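PDB 6L2W: freshwater cyanophage protein from Microcystis phage Mic1, which is of unknown function but has a novel fold and may be a structural protein of this freshwater cyanophage. Local coordinates for residues V22-L25 with N26-C29; I36-Y39 with D40-G43; S10-Y13 with L14-L17. One frame throughout, in Å; residues are numbered along the deposited sequence.

Contact 1. Residues V22-L25 with N26-C29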
loop_
_atom_site.group_PDB
_atom_site.type_symbol
_atom_site.label_atom_id
_atom_site.label_comp_id
_atom_site.label_asym_id
_atom_site.label_seq_id
_atom_site.Cartn_x
_atom_site.Cartn_y
_atom_site.Cartn_z
ATOM N N VAL B 22 11.179 -2.322 -2.186
ATOM C CA VAL B 22 11.481 -1.551 -0.998
ATOM C C VAL B 22 12.721 -0.713 -1.298
ATOM O O VAL B 22 13.614 -1.142 -2.039
ATOM C CB VAL B 22 11.707 -2.489 0.203
ATOM C CG1 VAL B 22 12.249 -1.763 1.417
ATOM C CG2 VAL B 22 10.438 -3.241 0.566
ATOM N N ILE B 23 12.758 0.508 -0.805
ATOM C CA ILE B 23 13.989 1.283 -0.913
ATOM C C ILE B 23 14.693 1.164 0.436
ATOM O O ILE B 23 14.091 1.441 1.466
ATOM C CB ILE B 23 13.728 2.748 -1.315
ATOM C CG1 ILE B 23 13.027 2.852 -2.668
ATOM C CG2 ILE B 23 15.028 3.542 -1.339
ATOM C CD1 ILE B 23 12.267 4.136 -2.862
ATOM N N ASP B 24 15.928 0.682 0.452
ATOM C CA ASP B 24 16.602 0.545 1.754
ATOM C C ASP B 24 16.853 1.955 2.295
ATOM O O ASP B 24 17.470 2.752 1.621
ATOM C CB ASP B 24 17.904 -0.258 1.657
ATOM C CG ASP B 24 18.602 -0.372 3.000
ATOM O OD1 ASP B 24 19.148 0.676 3.479
ATOM O OD2 ASP B 24 18.544 -1.480 3.591
ATOM N N LEU B 25 16.384 2.251 3.499
ATOM C CA LEU B 25 16.482 3.606 4.013
ATOM C C LEU B 25 17.903 3.946 4.506
ATOM O O LEU B 25 18.140 5.111 4.843
ATOM C CB LEU B 25 15.449 3.790 5.128
ATOM C CG LEU B 25 14.094 4.293 4.637
ATOM C CD1 LEU B 25 13.060 4.292 5.749
ATOM C CD2 LEU B 25 14.223 5.680 4.025
ATOM N N ASN B 26 18.840 2.991 4.537
ATOM C CA ASN B 26 20.265 3.304 4.833
ATOM C C ASN B 26 21.004 3.622 3.532
ATOM O O ASN B 26 21.510 4.717 3.362
ATOM C CB ASN B 26 20.993 2.163 5.552
ATOM C CG ASN B 26 20.504 1.946 6.965
ATOM O OD1 ASN B 26 20.106 0.841 7.331
ATOM N ND2 ASN B 26 20.523 2.998 7.760
ATOM N N THR B 27 21.030 2.658 2.619
ATOM C CA THR B 27 21.806 2.787 1.376
ATOM C C THR B 27 21.031 3.613 0.343
ATOM O O THR B 27 21.627 4.107 -0.613
ATOM C CB THR B 27 22.217 1.427 0.782
ATOM O OG1 THR B 27 22.338 1.613 -0.626
ATOM C CG2 THR B 27 21.243 0.293 1.016
ATOM N N LYS B 28 19.716 3.749 0.522
ATOM C CA LYS B 28 18.823 4.403 -0.451
ATOM C C LYS B 28 18.846 3.640 -1.785
ATOM O O LYS B 28 18.573 4.214 -2.831
ATOM C CB LYS B 28 19.187 5.886 -0.613
ATOM C CG LYS B 28 18.469 6.840 0.330
ATOM C CD LYS B 28 18.946 6.811 1.751
ATOM C CE LYS B 28 18.340 7.919 2.584
ATOM N NZ LYS B 28 18.723 7.802 4.013
ATOM N N CYS B 29 19.114 2.342 -1.747
ATOM C CA CYS B 29 19.089 1.521 -2.954
ATOM C C CYS B 29 17.770 0.732 -3.010
ATOM O O CYS B 29 17.385 0.059 -2.041
ATOM C CB CYS B 29 20.282 0.571 -3.018
ATOM S SG CYS B 29 21.595 1.135 -4.138
#
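Asp24 turns one carboxylate oxygen onto the backbone amides that come just after it, and the stretch from Asn26 to Cys29 curls round that group. Its CB sits 3.4 Å from Thr27 CG2. From there CG lies anti to the backbone N (chi1 179°), beside its own carbonyl carbon, and this carries the carboxylate forward over the turn. Thr27 CG2 stays close to CG as well, the two side chains crossing at about a right angle. At the tip, OD1 takes two N-H groups, Asn26 N to Asp24 OD1 at 2.6 Å and Thr27 N to Asp24 OD1 at 2.9 Å. Both arrive on the anti side, 31° out of the carboxylate plane but from opposite faces. OD2 meets much less, with Thr27 CG2 at 4.1 Å. The bond from Asn26 N makes this an Asx turn, set in the hairpin connection between strands 17-23 and 30-32. At the mouth of the loop, Asp24 N gives a nearly straight bond (175°) to Cys29 O at 3.0 Å, while Lys28 N reaches Asp24 O at 2.7 Å in a bent, weak one. Lys28 has a positive phi; its side chain leaves the turn, kinks at chi2 and then runs extended, so that NZ folds back to give Leu25 O a hydrogen bond of 2.9 Å. The same lysine makes a cation-pi contact with Tyr58. Ile23 CG2 rests on the Lys28 carbonyl carbon at 3.8 Å, while Leu25 packs on Val4 and Leu45.

Contact 2. Residues I36-Y39 with D40-G43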
loop_
_atom_site.group_PDB
_atom_site.type_symbol
_atom_site.label_atom_id
_atom_site.label_comp_id
_atom_site.label_asym_id
_atom_site.label_seq_id
_atom_site.Cartn_x
_atom_site.Cartn_y
_atom_site.Cartn_z
ATOM N N ILE B 36 13.370 -10.388 -3.076
ATOM C CA ILE B 36 12.988 -10.323 -1.651
ATOM C C ILE B 36 12.267 -11.626 -1.297
ATOM O O ILE B 36 11.254 -11.964 -1.917
ATOM C CB ILE B 36 12.101 -9.096 -1.332
ATOM C CG1 ILE B 36 12.837 -7.764 -1.496
ATOM C CG2 ILE B 36 11.512 -9.208 0.063
ATOM C CD1 ILE B 36 11.929 -6.571 -1.466
ATOM N N GLU B 37 12.757 -12.299 -0.257
ATOM C CA GLU B 37 12.314 -13.637 0.059
ATOM C C GLU B 37 11.237 -13.590 1.145
ATOM O O GLU B 37 10.214 -14.266 1.013
ATOM C CB GLU B 37 13.504 -14.507 0.463
ATOM C CG GLU B 37 13.593 -15.790 -0.349
ATOM C CD GLU B 37 13.482 -17.050 0.488
ATOM O OE1 GLU B 37 12.358 -17.380 0.911
ATOM O OE2 GLU B 37 14.523 -17.681 0.734
ATOM N N ASP B 38 11.438 -12.804 2.194
ATOM C CA ASP B 38 10.417 -12.731 3.244
ATOM C C ASP B 38 9.951 -11.271 3.362
ATOM O O ASP B 38 10.478 -10.512 4.182
ATOM C CB ASP B 38 10.970 -13.364 4.528
ATOM C CG ASP B 38 10.108 -13.170 5.758
ATOM O OD1 ASP B 38 8.886 -12.976 5.604
ATOM O OD2 ASP B 38 10.675 -13.189 6.859
ATOM N N TYR B 39 8.943 -10.906 2.552
ATOM C CA TYR B 39 8.710 -9.503 2.185
ATOM C C TYR B 39 8.293 -8.692 3.406
ATOM O O TYR B 39 8.769 -7.588 3.620
ATOM C CB TYR B 39 7.652 -9.331 1.090
ATOM C CG TYR B 39 7.394 -7.882 0.749
ATOM C CD1 TYR B 39 8.218 -7.209 -0.130
ATOM C CD2 TYR B 39 6.376 -7.163 1.349
ATOM C CE1 TYR B 39 8.040 -5.872 -0.423
ATOM C CE2 TYR B 39 6.171 -5.821 1.066
ATOM C CZ TYR B 39 7.007 -5.173 0.169
ATOM O OH TYR B 39 6.842 -3.858 -0.159
ATOM N N ASP B 40 7.423 -9.264 4.211
ATOM C CA ASP B 40 6.802 -8.519 5.275
ATOM C C ASP B 40 7.841 -8.125 6.326
ATOM O O ASP B 40 7.560 -7.229 7.127
ATOM C CB ASP B 40 5.614 -9.286 5.870
ATOM C CG ASP B 40 4.363 -9.262 4.993
ATOM O OD1 ASP B 40 3.968 -8.152 4.521
ATOM O OD2 ASP B 40 3.778 -10.350 4.787
ATOM N N ASN B 41 9.008 -8.771 6.316
ATOM C CA ASN B 41 10.045 -8.573 7.333
ATOM C C ASN B 41 11.248 -7.829 6.759
ATOM O O ASN B 41 12.248 -7.674 7.446
ATOM C CB ASN B 41 10.525 -9.920 7.886
ATOM C CG ASN B 41 9.508 -10.515 8.825
ATOM O OD1 ASN B 41 8.999 -9.813 9.683
ATOM N ND2 ASN B 41 9.148 -11.767 8.614
ATOM N N PHE B 42 11.152 -7.371 5.515
ATOM C CA PHE B 42 12.317 -6.896 4.810
ATOM C C PHE B 42 12.320 -5.366 4.747
ATOM O O PHE B 42 11.310 -4.758 4.467
ATOM C CB PHE B 42 12.356 -7.518 3.415
ATOM C CG PHE B 42 13.507 -7.027 2.596
ATOM C CD1 PHE B 42 13.440 -5.808 1.946
ATOM C CD2 PHE B 42 14.683 -7.748 2.530
ATOM C CE1 PHE B 42 14.521 -5.332 1.224
ATOM C CE2 PHE B 42 15.766 -7.266 1.809
ATOM C CZ PHE B 42 15.684 -6.055 1.162
ATOM N N GLY B 43 13.469 -4.767 5.005
ATOM C CA GLY B 43 13.712 -3.375 4.662
ATOM C C GLY B 43 13.266 -2.390 5.734
ATOM O O GLY B 43 13.286 -1.191 5.508
#
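Ile36 sets CG1 over the centre of one face of the Phe42 ring. The CG1 to ring centroid distance is 4.0 Å and the approach is only 11° off the ring normal, a CH-pi contact; Ile36 CD1 extends the overlap to Phe42 CD1 at 3.8 Å, and CG2 touches the Phe42 CB and CG. Phe42 can present that face because its CG stands anti to the backbone N, swinging the ring back over the start of the loop, and the two side chains cross at about a right angle. Elsewhere on the turn, Asp38 and Asn41 meet through polar groups whose planes stand 78° apart. Asn41 ND2 donates to Asp38 OD2 at 2.7 Å along a fairly straight line, in the plane of its own amide, and lands on the syn side, somewhat out of the carboxylate plane. The backbone between these pairs is a short 3-10 turn in the connection between strands 30-32 and 45-46: Asn41 N bonds to Asp38 O at 3.1 Å, and Phe42 N to Tyr39 O at 3.1 Å, each spanning three residues. Tyr39 and Asp40 are set crosswise, ring and carboxylate planes 72° apart, and both serve the dimer. The Tyr39 ring meets Phe73 of the second subunit edge-to-face; Asp40 OD2 makes a salt bridge with Arg74 and OD1 a hydrogen bond with Tyr75, again of the second subunit. Within the chain, Ile36 and Phe42 also rest on Val31 of strand 30-32.

Contact 3. Residues S10-Y13 with L14-L17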
loop_
_atom_site.group_PDB
_atom_site.type_symbol
_atom_site.label_atom_id
_atom_site.label_comp_id
_atom_site.label_asym_id
_atom_site.label_seq_id
_atom_site.Cartn_x
_atom_site.Cartn_y
_atom_site.Cartn_z
ATOM N N SER B 10 4.820 0.756 -9.169
ATOM C CA SER B 10 4.296 1.391 -10.351
ATOM C C SER B 10 3.912 0.305 -11.347
ATOM O O SER B 10 4.255 -0.886 -11.167
ATOM C CB SER B 10 5.290 2.352 -10.959
ATOM O OG SER B 10 6.451 1.637 -11.351
ATOM N N PHE B 11 3.218 0.739 -12.382
ATOM C CA PHE B 11 2.777 -0.174 -13.384
ATOM C C PHE B 11 3.256 0.327 -14.744
ATOM O O PHE B 11 3.013 1.480 -15.094
ATOM C CB PHE B 11 1.257 -0.336 -13.346
ATOM C CG PHE B 11 0.789 -1.508 -14.163
ATOM C CD1 PHE B 11 0.809 -2.786 -13.637
ATOM C CD2 PHE B 11 0.390 -1.340 -15.480
ATOM C CE1 PHE B 11 0.414 -3.873 -14.401
ATOM C CE2 PHE B 11 -0.011 -2.427 -16.239
ATOM C CZ PHE B 11 -0.006 -3.693 -15.698
ATOM N N ASP B 12 3.932 -0.544 -15.493
ATOM C CA ASP B 12 4.363 -0.184 -16.835
ATOM C C ASP B 12 3.374 -0.799 -17.844
ATOM O O ASP B 12 3.392 -1.975 -18.079
ATOM C CB ASP B 12 5.818 -0.598 -17.087
ATOM C CG ASP B 12 6.358 -0.101 -18.421
ATOM O OD1 ASP B 12 5.575 -0.070 -19.387
ATOM O OD2 ASP B 12 7.557 0.255 -18.489
ATOM N N TYR B 13 2.553 0.021 -18.470
ATOM C CA TYR B 13 1.570 -0.465 -19.398
ATOM C C TYR B 13 2.218 -0.974 -20.693
ATOM O O TYR B 13 1.621 -1.800 -21.328
ATOM C CB TYR B 13 0.566 0.637 -19.730
ATOM C CG TYR B 13 -0.381 1.005 -18.622
ATOM C CD1 TYR B 13 -1.566 0.317 -18.454
ATOM C CD2 TYR B 13 -0.101 2.041 -17.750
ATOM C CE1 TYR B 13 -2.452 0.641 -17.442
ATOM C CE2 TYR B 13 -0.982 2.385 -16.741
ATOM C CZ TYR B 13 -2.170 1.692 -16.593
ATOM O OH TYR B 13 -3.058 2.016 -15.605
ATOM N N LEU B 14 3.395 -0.470 -21.080
ATOM C CA LEU B 14 4.145 -0.943 -22.266
ATOM C C LEU B 14 4.496 -2.423 -22.096
ATOM O O LEU B 14 4.305 -3.203 -23.025
ATOM C CB LEU B 14 5.433 -0.123 -22.454
ATOM C CG LEU B 14 6.351 -0.521 -23.621
ATOM C CD1 LEU B 14 5.577 -0.675 -24.909
ATOM C CD2 LEU B 14 7.482 0.489 -23.852
ATOM N N PHE B 15 5.033 -2.797 -20.937
ATOM C CA PHE B 15 5.501 -4.165 -20.720
ATOM C C PHE B 15 4.450 -4.976 -19.937
ATOM O O PHE B 15 4.625 -6.168 -19.727
ATOM C CB PHE B 15 6.847 -4.160 -19.989
ATOM C CG PHE B 15 8.003 -3.495 -20.696
ATOM C CD1 PHE B 15 8.291 -3.766 -22.027
ATOM C CD2 PHE B 15 8.865 -2.656 -20.002
ATOM C CE1 PHE B 15 9.376 -3.172 -22.661
ATOM C CE2 PHE B 15 9.957 -2.072 -20.633
ATOM C CZ PHE B 15 10.211 -2.330 -21.961
ATOM N N ASN B 16 3.359 -4.348 -19.508
ATOM C CA ASN B 16 2.316 -5.017 -18.718
ATOM C C ASN B 16 2.887 -5.494 -17.367
ATOM O O ASN B 16 2.500 -6.538 -16.862
ATOM C CB ASN B 16 1.683 -6.166 -19.515
ATOM C CG ASN B 16 0.240 -6.435 -19.140
ATOM O OD1 ASN B 16 -0.538 -5.503 -18.945
ATOM N ND2 ASN B 16 -0.131 -7.703 -19.044
ATOM N N LEU B 17 3.764 -4.704 -16.754
ATOM C CA LEU B 17 4.531 -5.154 -15.573
ATOM C C LEU B 17 4.223 -4.284 -14.350
ATOM O O LEU B 17 4.223 -3.069 -14.416
ATOM C CB LEU B 17 6.034 -5.067 -15.866
ATOM C CG LEU B 17 6.727 -6.343 -16.337
ATOM C CD1 LEU B 17 8.230 -6.109 -16.454
ATOM C CD2 LEU B 17 6.435 -7.516 -15.408
#
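A beta hairpin joins strands 2-12 and 17-23; residues 13 to 16 make the turn between them, closed by a G1 beta bulge in which Asn16 and Leu17 both face Asp12. The closing pair is Asp12 with Leu17, antiparallel and hydrogen-bonded: Asp12 N to Leu17 O at 2.8 Å, in the carbonyl plane and nearly straight, and Leu17 N to Asp12 O at 3.1 Å. Asn16 N also approaches Asp12 O, but at 116° the bond is weak. Asn16 has the positive phi (63°) that the bulge needs, which throws its side chain away from Asp12 and alongside the ring of Phe11. There Asn16 OD1 sits at the ring edge, 3.8 Å from Phe11 CZ, with the amide nearly perpendicular to the ring, while ND2 goes to Glu110 of the second subunit. Over one face of Phe11 lies Leu17 O, 3.5 Å above the ring plane and offset toward its rim; Phe11 CA makes a CA-H...O contact with that same oxygen. The edge of the Phe11 ring meets the face of the Tyr13 ring, with Phe11 CD2 over its centre. Asp12 folds its carboxylate over the loop, CG anti to the backbone N (chi1 -174°). OD1 accepts from Phe15 N at 3.2 Å, coming from above the carboxylate plane, and more weakly from Leu14 N at 2.8 Å. OD2 lies obliquely near the Phe15 ring, its distance to Phe15 CD2 being 3.5 Å. The chain thus turns back on backbone pairing at its mouth and a carboxylate drawing two amides together at its tip. Those amide dipoles would probably favour the charged form of Asp12, although the bond from Leu14 N is weak.

Overall arrangement
The three contacts follow one another along the chain as 10-17, 22-29 and 36-43. Contacts 3 and 1 lie at the two ends of strand 17-23, with centres about 23 Å apart, and use the same device: an aspartate leaving the strand turns its OD1 onto the two amides beyond the next residue. Contacts 1 and 2 touch, their centres about 13 Å apart; Val22 is the joint, with CG2 3.7 Å from Tyr39 CE1 and CB 4.1 Å from Phe42 CE1. Contacts 2 and 3 stay about 10 Å apart at their nearest atoms, yet both meet the second subunit, whereas contact 1 has no partner there.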